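Local coordinates for putative Nitroreductase (Desulfovibrio desulfuricans subsp. desulfuricans str. G20, PDB 3E39), which probably acts as an FMN-dependent oxidoreductase of the nitroreductase family, binding flavin mononucleotide where its two subunits meet, at residues W40-L45 with A101-Q106; R32-A37 with V80-F85; H73-A78 with V120-I125. All coordinates share one frame; numbering follows the deposited sequence.

Interaction 1 (W40-L45 with A101-Q106); sequences WAPSGL and AGAAVQ. With FMN (flavin mononucleotide), chain G.
A41 sets its methyl group against the backbone of the helix at A103 and A104. A41 points this methyl at the helix. A41 CB lies 3.5 Å from A104 CA, tighter than a usual carbon-carbon contact, and 3.7 Å from A103 C. The same methyl touches two others, A104 CB at 4.0 Å and A103 CB at 4.2 Å. P42 adds a looser apolar contact, from its ring atom CD to A103 CB at 4.4 Å. Alanines on both sides let the chains come close: the CA atoms of A41 and A104 are 4.9 Å apart.

The loop then turns from the helix to the cofactor. P42 CB lies 3.1 Å from O3' of the FMN ribityl chain. S43 CA reaches the C8M methyl of the flavin, and G44 N sits 3.4 Å from C8, at the dimethylbenzene end of the ring system. P42, S43 and G44 thus line one part of the flavin pocket. The arginines that hold this FMN, among them R15, R16 and R162, come from the second subunit. This site is therefore shared across the dimer.

Further contacts hold the loop. S43 OG, turned between its own N and carbonyl carbon (chi1 66°), is hydrogen-bonded to Q48 N. W40 O is bound by R15 NH2 of the second subunit, and the W40 ring makes a cation-pi contact with R13 of that subunit. Q106 of the second subunit packs on P42 and A103.

Residues 40-45 follow helix 28-39 and lead toward strand 50-56. They touch helix 94-114 at A41 and P42 and then leave it for the flavin. A101 and V105 of that helix are turned instead to strand 143-152.

Interaction 2 (R32-A37 with V80-F85); sequences RLILEA and VIILVF
I82 meets both I34 and L35 and is the centre of this contact. It starts out from the strand toward the helix. Its CG1 lies anti to its carbonyl carbon (chi1 -64°) and chi2 is extended, which carries CD1 out to the helix. CD1 there comes within 3.7 Å of I34 CG2. The I82 CG2 branch is also used, lying 3.8 Å from L35 CD2. L35 CD2 is close to I82 CD1 as well, at 4.0 Å, and so touches both branches. The side chains cross at a slant, and the contact is wholly apolar and buried.

This is a helix packed on the face of an antiparallel sheet, within the alpha+beta fold of the nitroreductase family. Strand 80-87 is an inner strand. Its backbone pairs with strand 50-56 through I81 and L83, and with strand 143-152 through V80, I82 and V84.

I34 also starts out toward the strand. It packs on M108 and A112 of helix 94-114 too, and so sits between that helix and strand 80-87. L35 starts out beside the strand, and its CD2 methyl reaches I82. L35 continues onto F52 and V54 of strand 50-56 and meets L165 of the second subunit.

Interaction 3 (H73-A78 with V120-I125); sequences HIVRGA and VWLGEI. With FMN (flavin mononucleotide), chain E.
Apolar packing joins I74 and V75 of the helix to V120 and L122 of the strand. I74 CG2 comes within 3.6 Å of V120 CG1, and these two side chains run roughly perpendicular. The same I74 methyl lies 4.0 Å from L122 CD1, where the side chains lie side by side, pointing opposite ways. V75 CG2 touches L122 CD1 from farther along the helix. A150 of strand 143-152 packs on both I74 and V120.

Three of these side chains also touch the pyrimidine end of the FMN. V120 places CG1 between its own N and carbonyl carbon (chi1 58°). CG1 thereby meets I74, while CG2 reaches flavin N1 at 3.7 Å. L122 CD1 meets I74 and V75, while CD2 lies 3.5 Å from flavin N3 and also touches I74 CD1. I74 CD1 approaches O2. At the other end of the flavin, the W121 ring turns one face to the dimethylbenzene part, with methyl C8M 3.5 Å above the ring plane, over its centre.

The hydrogen bonds run from the backbone to the cofactor. G123 N donates to flavin O4 over 3.3 Å with a bent angle of 140°. E124 N donates to the same oxygen over 3.2 Å and is straighter, at 165°. E124 is itself held, its OE1 by T69 OG1 and its OE2 by R70 N.

Two N-H groups thus converge on O4, and G123 N also lies close to N5. Such donors would be expected to polarise the C4 carbonyl and to fix this edge of the flavin.

In the fold
Going from the N terminus, residues 32-37 and 40-45 come first, on helix 28-39 and the loop after it. Next come 73-78 and 80-85, then 101-106, and last 120-125. Interaction 2 closes the loop from 32-37 to 80-85, interaction 1 that from 40-45 to 101-106, and interaction 3 that from 73-78 to 120-125. Every pair crosses; none nests. Interaction 2 joins helix 28-39 to the sheet. Interaction 1 ties the loop that follows it to helix 94-114, and interaction 3 joins helix 72-77 to edge strand 118-122. V105 touches both V84 and W121, while V75 touches I81. Interactions 1 and 3 adjoin different FMN molecules.

Interaction 1 (W40-L45 with A101-Q106)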
loop_
_atom_site.group_PDB
_atom_site.type_symbol
_atom_site.label_atom_id
_atom_site.label_comp_id
_atom_site.label_asym_id
_atom_site.label_seq_id
_atom_site.Cartn_x
_atom_site.Cartn_y
_atom_site.Cartn_z
ATOM N N TRP A 40 -4.743 9.326 4.505
ATOM C CA TRP A 40 -4.081 8.886 5.743
ATOM C C TRP A 40 -3.040 7.766 5.549
ATOM O O TRP A 40 -2.387 7.348 6.509
ATOM C CB TRP A 40 -5.080 8.610 6.874
ATOM C CG TRP A 40 -5.485 9.919 7.507
ATOM C CD1 TRP A 40 -6.550 10.698 7.165
ATOM C CD2 TRP A 40 -4.743 10.667 8.480
ATOM N NE1 TRP A 40 -6.550 11.844 7.904
ATOM C CE2 TRP A 40 -5.448 11.857 8.717
ATOM C CE3 TRP A 40 -3.579 10.427 9.199
ATOM C CZ2 TRP A 40 -5.012 12.806 9.626
ATOM C CZ3 TRP A 40 -3.136 11.354 10.081
ATOM C CH2 TRP A 40 -3.853 12.549 10.299
ATOM N N ALA A 41 -2.866 7.305 4.319
ATOM C CA ALA A 41 -1.728 6.441 4.022
ATOM C C ALA A 41 -0.459 7.261 4.288
ATOM O O ALA A 41 -0.462 8.499 4.171
ATOM C CB ALA A 41 -1.758 5.982 2.557
ATOM N N PRO A 42 0.637 6.597 4.654
ATOM C CA PRO A 42 1.901 7.311 4.888
ATOM C C PRO A 42 2.592 7.757 3.582
ATOM O O PRO A 42 2.291 7.267 2.498
ATOM C CB PRO A 42 2.748 6.258 5.602
ATOM C CG PRO A 42 2.243 4.954 5.022
ATOM C CD PRO A 42 0.765 5.148 4.899
ATOM N N SER A 43 3.501 8.717 3.702
ATOM C CA SER A 43 4.311 9.166 2.598
ATOM C C SER A 43 5.654 9.589 3.159
ATOM O O SER A 43 5.767 10.020 4.320
ATOM C CB SER A 43 3.643 10.327 1.845
ATOM O OG SER A 43 3.546 11.504 2.629
ATOM N N GLY A 44 6.691 9.474 2.344
ATOM C CA GLY A 44 8.007 9.958 2.751
ATOM C C GLY A 44 7.932 11.457 3.083
ATOM O O GLY A 44 7.248 12.244 2.409
ATOM N N LEU A 45 8.546 11.810 4.190
ATOM C CA LEU A 45 8.655 13.163 4.677
ATOM C C LEU A 45 7.293 13.748 5.031
ATOM O O LEU A 45 7.191 14.933 5.337
ATOM C CB LEU A 45 9.357 14.036 3.624
ATOM C CG LEU A 45 10.645 13.518 2.980
ATOM C CD1 LEU A 45 11.060 14.445 1.837
ATOM C CD2 LEU A 45 11.710 13.397 4.005
ATOM N N ALA A 101 1.770 5.861 -3.281
ATOM C CA ALA A 101 0.526 5.820 -4.056
ATOM C C ALA A 101 -0.094 4.439 -3.880
ATOM O O ALA A 101 -1.301 4.324 -3.704
ATOM C CB ALA A 101 0.758 6.139 -5.527
ATOM N N GLY A 102 0.751 3.401 -3.883
ATOM C CA GLY A 102 0.305 2.018 -3.644
ATOM C C GLY A 102 -0.327 1.862 -2.260
ATOM O O GLY A 102 -1.392 1.204 -2.094
ATOM N N ALA A 103 0.291 2.502 -1.267
ATOM C CA ALA A 103 -0.225 2.430 0.117
ATOM C C ALA A 103 -1.565 3.159 0.214
ATOM O O ALA A 103 -2.491 2.697 0.910
ATOM C CB ALA A 103 0.782 2.980 1.099
ATOM N N ALA A 104 -1.695 4.287 -0.491
ATOM C CA ALA A 104 -2.957 5.029 -0.547
ATOM C C ALA A 104 -4.048 4.202 -1.234
ATOM O O ALA A 104 -5.157 4.095 -0.731
ATOM C CB ALA A 104 -2.772 6.348 -1.285
ATOM N N VAL A 105 -3.726 3.606 -2.384
ATOM C CA VAL A 105 -4.690 2.750 -3.099
ATOM C C VAL A 105 -5.117 1.583 -2.169
ATOM O O VAL A 105 -6.284 1.307 -2.023
ATOM C CB VAL A 105 -4.181 2.263 -4.472
ATOM C CG1 VAL A 105 -5.142 1.247 -5.092
ATOM C CG2 VAL A 105 -3.909 3.417 -5.483
ATOM N N GLN A 106 -4.162 0.910 -1.521
ATOM C CA GLN A 106 -4.469 -0.199 -0.657
ATOM C C GLN A 106 -5.407 0.193 0.483
ATOM O O GLN A 106 -6.355 -0.521 0.746
ATOM C CB GLN A 106 -3.183 -0.842 -0.095
ATOM C CG GLN A 106 -3.438 -2.127 0.704
ATOM C CD GLN A 106 -4.066 -3.282 -0.109
ATOM O OE1 GLN A 106 -4.091 -3.282 -1.348
ATOM N NE2 GLN A 106 -4.508 -4.314 0.610
HETATM N N1 FMN G . 10.160 7.503 8.755
HETATM C C2 FMN G . 11.427 7.516 9.290
HETATM O O2 FMN G . 11.543 7.775 10.463
HETATM N N3 FMN G . 12.544 7.210 8.545
HETATM C C4 FMN G . 12.455 6.870 7.223
HETATM O O4 FMN G . 13.413 6.313 6.685
HETATM C C4A FMN G . 11.198 6.860 6.650
HETATM N N5 FMN G . 11.063 6.529 5.333
HETATM C C5A FMN G . 9.804 6.482 4.774
HETATM C C6 FMN G . 9.709 6.164 3.434
HETATM C C7 FMN G . 8.454 6.092 2.829
HETATM C C7M FMN G . 8.331 5.800 1.358
HETATM C C8 FMN G . 7.293 6.357 3.550
HETATM C C8M FMN G . 5.922 6.052 2.967
HETATM C C9 FMN G . 7.399 6.707 4.881
HETATM C C9A FMN G . 8.657 6.787 5.513
HETATM N N10 FMN G . 8.800 7.117 6.874
HETATM C C10 FMN G . 10.046 7.155 7.421
HETATM C "C1'" FMN G . 7.621 7.398 7.760
HETATM C "C2'" FMN G . 7.022 8.769 7.425
HETATM O "O2'" FMN G . 7.859 9.794 7.914
HETATM C "C3'" FMN G . 5.598 8.847 7.962
HETATM O "O3'" FMN G . 4.757 7.929 7.338
HETATM C "C4'" FMN G . 4.993 10.252 7.818
HETATM O "O4'" FMN G . 5.753 11.181 8.580
HETATM C "C5'" FMN G . 3.569 10.298 8.339
HETATM O "O5'" FMN G . 3.499 9.832 9.683
HETATM P P FMN G . 2.533 8.629 10.068
HETATM O O1P FMN G . 2.450 8.572 11.574
HETATM O O2P FMN G . 3.138 7.380 9.450
HETATM O O3P FMN G . 1.167 8.868 9.494
#

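Interaction 2 (R32-A37 with V80-F85)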
loop_
_atom_site.group_PDB
_atom_site.type_symbol
_atom_site.label_atom_id
_atom_site.label_comp_id
_atom_site.label_asym_id
_atom_site.label_seq_id
_atom_site.Cartn_x
_atom_site.Cartn_y
_atom_site.Cartn_z
ATOM N N ARG A 32 -16.417 9.724 0.569
ATOM C CA ARG A 32 -15.624 10.550 1.489
ATOM C C ARG A 32 -14.779 9.685 2.429
ATOM O O ARG A 32 -13.576 9.951 2.623
ATOM C CB ARG A 32 -16.530 11.486 2.308
ATOM C CG ARG A 32 -15.723 12.568 3.008
ATOM C CD ARG A 32 -16.569 13.364 4.003
ATOM N NE ARG A 32 -16.945 12.542 5.156
ATOM C CZ ARG A 32 -16.146 12.282 6.197
ATOM N NH1 ARG A 32 -14.912 12.766 6.253
ATOM N NH2 ARG A 32 -16.591 11.520 7.194
ATOM N N LEU A 33 -15.387 8.664 3.026
ATOM C CA LEU A 33 -14.659 7.765 3.926
ATOM C C LEU A 33 -13.517 7.037 3.198
ATOM O O LEU A 33 -12.428 6.853 3.778
ATOM C CB LEU A 33 -15.572 6.749 4.595
ATOM C CG LEU A 33 -16.546 7.355 5.598
ATOM C CD1 LEU A 33 -17.564 6.314 6.020
ATOM C CD2 LEU A 33 -15.776 7.947 6.820
ATOM N N ILE A 34 -13.759 6.649 1.940
ATOM C CA ILE A 34 -12.739 5.980 1.146
ATOM C C ILE A 34 -11.568 6.946 0.893
ATOM O O ILE A 34 -10.402 6.614 1.083
ATOM C CB ILE A 34 -13.309 5.403 -0.161
ATOM C CG1 ILE A 34 -14.229 4.207 0.145
ATOM C CG2 ILE A 34 -12.185 4.927 -1.077
ATOM C CD1 ILE A 34 -15.145 3.779 -1.030
ATOM N N LEU A 35 -11.887 8.160 0.489
ATOM C CA LEU A 35 -10.853 9.156 0.212
ATOM C C LEU A 35 -10.056 9.475 1.490
ATOM O O LEU A 35 -8.833 9.598 1.439
ATOM C CB LEU A 35 -11.475 10.419 -0.368
ATOM C CG LEU A 35 -12.020 10.341 -1.796
ATOM C CD1 LEU A 35 -12.808 11.639 -2.070
ATOM C CD2 LEU A 35 -10.927 10.148 -2.783
ATOM N N GLU A 36 -10.750 9.578 2.629
ATOM C CA GLU A 36 -10.076 9.843 3.939
ATOM C C GLU A 36 -9.076 8.746 4.281
ATOM O O GLU A 36 -8.007 9.017 4.844
ATOM C CB GLU A 36 -11.111 9.969 5.078
ATOM C CG GLU A 36 -11.839 11.320 5.105
ATOM C CD GLU A 36 -10.944 12.467 5.499
ATOM O OE1 GLU A 36 -9.992 12.267 6.292
ATOM O OE2 GLU A 36 -11.201 13.594 5.046
ATOM N N ALA A 37 -9.429 7.504 3.958
ATOM C CA ALA A 37 -8.504 6.360 4.138
ATOM C C ALA A 37 -7.268 6.586 3.260
ATOM O O ALA A 37 -6.125 6.394 3.678
ATOM C CB ALA A 37 -9.186 5.043 3.764
ATOM N N VAL A 80 -18.707 4.360 -9.030
ATOM C CA VAL A 80 -17.764 5.451 -8.819
ATOM C C VAL A 80 -16.355 4.959 -9.174
ATOM O O VAL A 80 -16.017 3.795 -8.967
ATOM C CB VAL A 80 -17.815 5.998 -7.362
ATOM C CG1 VAL A 80 -17.414 4.930 -6.354
ATOM C CG2 VAL A 80 -16.942 7.289 -7.212
ATOM N N ILE A 81 -15.568 5.858 -9.753
ATOM C CA ILE A 81 -14.172 5.626 -10.075
ATOM C C ILE A 81 -13.360 6.741 -9.379
ATOM O O ILE A 81 -13.727 7.930 -9.455
ATOM C CB ILE A 81 -13.932 5.638 -11.593
ATOM C CG1 ILE A 81 -14.646 4.423 -12.225
ATOM C CG2 ILE A 81 -12.436 5.544 -11.919
ATOM C CD1 ILE A 81 -14.730 4.433 -13.719
ATOM N N ILE A 82 -12.309 6.361 -8.657
ATOM C CA ILE A 82 -11.418 7.325 -8.034
ATOM C C ILE A 82 -10.074 7.245 -8.788
ATOM O O ILE A 82 -9.405 6.203 -8.809
ATOM C CB ILE A 82 -11.221 7.092 -6.499
ATOM C CG1 ILE A 82 -12.541 7.271 -5.732
ATOM C CG2 ILE A 82 -10.147 8.086 -5.909
ATOM C CD1 ILE A 82 -12.465 6.822 -4.266
ATOM N N LEU A 83 -9.721 8.327 -9.463
ATOM C CA LEU A 83 -8.431 8.420 -10.113
ATOM C C LEU A 83 -7.389 8.907 -9.106
ATOM O O LEU A 83 -7.629 9.872 -8.363
ATOM C CB LEU A 83 -8.488 9.316 -11.345
ATOM C CG LEU A 83 -9.551 8.976 -12.382
ATOM C CD1 LEU A 83 -9.479 9.962 -13.571
ATOM C CD2 LEU A 83 -9.408 7.558 -12.854
ATOM N N VAL A 84 -6.258 8.205 -9.061
ATOM C CA VAL A 84 -5.169 8.524 -8.154
ATOM C C VAL A 84 -3.952 9.019 -8.936
ATOM O O VAL A 84 -3.531 8.397 -9.913
ATOM C CB VAL A 84 -4.784 7.273 -7.356
ATOM C CG1 VAL A 84 -3.753 7.607 -6.259
ATOM C CG2 VAL A 84 -6.057 6.626 -6.776
ATOM N N PHE A 85 -3.362 10.118 -8.462
ATOM C CA PHE A 85 -2.213 10.724 -9.106
ATOM C C PHE A 85 -1.163 11.112 -8.068
ATOM O O PHE A 85 -1.422 11.171 -6.856
ATOM C CB PHE A 85 -2.578 12.053 -9.805
ATOM C CG PHE A 85 -3.740 11.962 -10.735
ATOM C CD1 PHE A 85 -5.033 12.053 -10.240
ATOM C CD2 PHE A 85 -3.553 11.812 -12.104
ATOM C CE1 PHE A 85 -6.113 11.952 -11.076
ATOM C CE2 PHE A 85 -4.643 11.719 -12.946
ATOM C CZ PHE A 85 -5.914 11.790 -12.439
#

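Interaction 3 (H73-A78 with V120-I125)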
loop_
_atom_site.group_PDB
_atom_site.type_symbol
_atom_site.label_atom_id
_atom_site.label_comp_id
_atom_site.label_asym_id
_atom_site.label_seq_id
_atom_site.Cartn_x
_atom_site.Cartn_y
_atom_site.Cartn_z
ATOM N N HIS A 73 -15.564 -2.660 -19.651
ATOM C CA HIS A 73 -16.713 -3.270 -18.976
ATOM C C HIS A 73 -16.712 -2.913 -17.487
ATOM O O HIS A 73 -17.757 -2.588 -16.926
ATOM C CB HIS A 73 -16.769 -4.790 -19.180
ATOM C CG HIS A 73 -17.991 -5.422 -18.589
ATOM N ND1 HIS A 73 -19.263 -5.175 -19.066
ATOM C CD2 HIS A 73 -18.141 -6.289 -17.559
ATOM C CE1 HIS A 73 -20.144 -5.852 -18.347
ATOM N NE2 HIS A 73 -19.488 -6.537 -17.425
ATOM N N ILE A 74 -15.539 -2.958 -16.857
ATOM C CA ILE A 74 -15.407 -2.593 -15.458
ATOM C C ILE A 74 -15.714 -1.103 -15.310
ATOM O O ILE A 74 -16.504 -0.703 -14.458
ATOM C CB ILE A 74 -13.967 -2.892 -14.927
ATOM C CG1 ILE A 74 -13.690 -4.407 -14.967
ATOM C CG2 ILE A 74 -13.784 -2.328 -13.480
ATOM C CD1 ILE A 74 -12.254 -4.808 -14.603
ATOM N N VAL A 75 -15.094 -0.288 -16.155
ATOM C CA VAL A 75 -15.295 1.166 -16.108
ATOM C C VAL A 75 -16.764 1.537 -16.271
ATOM O O VAL A 75 -17.283 2.338 -15.500
ATOM C CB VAL A 75 -14.423 1.926 -17.144
ATOM C CG1 VAL A 75 -14.771 3.444 -17.208
ATOM C CG2 VAL A 75 -12.939 1.752 -16.811
ATOM N N ARG A 76 -17.443 0.970 -17.254
ATOM C CA ARG A 76 -18.843 1.350 -17.461
ATOM C C ARG A 76 -19.809 0.764 -16.434
ATOM O O ARG A 76 -20.911 1.281 -16.253
ATOM C CB ARG A 76 -19.306 0.987 -18.866
ATOM C CG ARG A 76 -18.559 1.690 -19.962
ATOM C CD ARG A 76 -19.244 1.380 -21.293
ATOM N NE ARG A 76 -18.432 1.765 -22.440
ATOM C CZ ARG A 76 -18.264 3.016 -22.865
ATOM N NH1 ARG A 76 -18.857 4.040 -22.257
ATOM N NH2 ARG A 76 -17.489 3.236 -23.918
ATOM N N GLY A 77 -19.398 -0.300 -15.764
ATOM C CA GLY A 77 -20.244 -0.953 -14.757
ATOM C C GLY A 77 -20.128 -0.376 -13.354
ATOM O O GLY A 77 -21.043 -0.513 -12.538
ATOM N N ALA A 78 -19.000 0.278 -13.075
ATOM C CA ALA A 78 -18.737 0.859 -11.760
ATOM C C ALA A 78 -19.684 2.009 -11.467
ATOM O O ALA A 78 -20.204 2.636 -12.389
ATOM C CB ALA A 78 -17.297 1.348 -11.693
ATOM N N VAL A 120 -11.958 -2.610 -7.430
ATOM C CA VAL A 120 -10.811 -3.147 -8.135
ATOM C C VAL A 120 -9.813 -2.032 -8.535
ATOM O O VAL A 120 -10.200 -0.936 -9.007
ATOM C CB VAL A 120 -11.207 -4.033 -9.362
ATOM C CG1 VAL A 120 -12.081 -3.235 -10.387
ATOM C CG2 VAL A 120 -9.952 -4.621 -10.019
ATOM N N TRP A 121 -8.538 -2.330 -8.281
ATOM C CA TRP A 121 -7.404 -1.481 -8.625
ATOM C C TRP A 121 -7.203 -1.650 -10.115
ATOM O O TRP A 121 -6.979 -2.752 -10.571
ATOM C CB TRP A 121 -6.181 -2.021 -7.900
ATOM C CG TRP A 121 -4.893 -1.283 -8.056
ATOM C CD1 TRP A 121 -4.424 -0.605 -9.145
ATOM C CD2 TRP A 121 -3.859 -1.245 -7.081
ATOM N NE1 TRP A 121 -3.160 -0.121 -8.892
ATOM C CE2 TRP A 121 -2.796 -0.494 -7.621
ATOM C CE3 TRP A 121 -3.730 -1.773 -5.790
ATOM C CZ2 TRP A 121 -1.613 -0.250 -6.913
ATOM C CZ3 TRP A 121 -2.548 -1.517 -5.085
ATOM C CH2 TRP A 121 -1.518 -0.770 -5.646
ATOM N N LEU A 122 -7.295 -0.571 -10.881
ATOM C CA LEU A 122 -7.071 -0.640 -12.316
ATOM C C LEU A 122 -5.768 0.083 -12.641
ATOM O O LEU A 122 -5.641 1.269 -12.357
ATOM C CB LEU A 122 -8.227 -0.012 -13.086
ATOM C CG LEU A 122 -9.590 -0.690 -12.967
ATOM C CD1 LEU A 122 -10.655 0.090 -13.759
ATOM C CD2 LEU A 122 -9.534 -2.106 -13.433
ATOM N N GLY A 123 -4.794 -0.656 -13.181
ATOM C CA GLY A 123 -3.479 -0.116 -13.554
ATOM C C GLY A 123 -3.158 -0.165 -15.040
ATOM O O GLY A 123 -2.345 0.587 -15.529
ATOM N N GLU A 124 -3.791 -1.054 -15.787
ATOM C CA GLU A 124 -3.568 -1.053 -17.228
ATOM C C GLU A 124 -3.920 0.304 -17.823
ATOM O O GLU A 124 -3.295 0.754 -18.790
ATOM C CB GLU A 124 -4.375 -2.189 -17.864
ATOM C CG GLU A 124 -4.498 -2.135 -19.385
ATOM C CD GLU A 124 -5.658 -1.260 -19.881
ATOM O OE1 GLU A 124 -6.419 -0.712 -19.054
ATOM O OE2 GLU A 124 -5.798 -1.153 -21.110
ATOM N N ILE A 125 -4.872 0.994 -17.208
ATOM C CA ILE A 125 -5.358 2.257 -17.711
ATOM C C ILE A 125 -4.282 3.341 -17.692
ATOM O O ILE A 125 -4.300 4.255 -18.532
ATOM C CB ILE A 125 -6.673 2.712 -16.983
ATOM C CG1 ILE A 125 -7.302 3.925 -17.707
ATOM C CG2 ILE A 125 -6.466 2.993 -15.457
ATOM C CD1 ILE A 125 -8.750 4.149 -17.345
HETATM N N1 FMN E . -7.359 -5.905 -12.309
HETATM C C2 FMN E . -7.998 -5.706 -13.516
HETATM O O2 FMN E . -9.021 -6.308 -13.799
HETATM N N3 FMN E . -7.508 -4.787 -14.419
HETATM C C4 FMN E . -6.371 -4.048 -14.188
HETATM O O4 FMN E . -6.103 -3.094 -14.938
HETATM C C4A FMN E . -5.700 -4.244 -12.975
HETATM N N5 FMN E . -4.567 -3.510 -12.719
HETATM C C5A FMN E . -3.891 -3.667 -11.505
HETATM C C6 FMN E . -2.723 -2.931 -11.277
HETATM C C7 FMN E . -2.035 -3.060 -10.067
HETATM C C7M FMN E . -0.691 -2.401 -9.901
HETATM C C8 FMN E . -2.519 -3.960 -9.097
HETATM C C8M FMN E . -1.811 -4.099 -7.770
HETATM C C9 FMN E . -3.669 -4.713 -9.349
HETATM C C9A FMN E . -4.375 -4.574 -10.563
HETATM N N10 FMN E . -5.548 -5.330 -10.834
HETATM C C10 FMN E . -6.211 -5.162 -12.042
HETATM C "C1'" FMN E . -6.078 -6.323 -9.871
HETATM C "C2'" FMN E . -5.244 -7.607 -9.840
HETATM O "O2'" FMN E . -5.516 -8.400 -10.982
HETATM C "C3'" FMN E . -5.574 -8.382 -8.574
HETATM O "O3'" FMN E . -5.242 -7.585 -7.460
HETATM C "C4'" FMN E . -4.803 -9.696 -8.465
HETATM O "O4'" FMN E . -5.185 -10.548 -9.521
HETATM C "C5'" FMN E . -5.078 -10.403 -7.160
HETATM O "O5'" FMN E . -6.469 -10.473 -6.903
HETATM P P FMN E . -7.193 -9.926 -5.583
HETATM O O1P FMN E . -7.132 -8.408 -5.649
HETATM O O2P FMN E . -8.613 -10.465 -5.577
HETATM O O3P FMN E . -6.380 -10.444 -4.428
#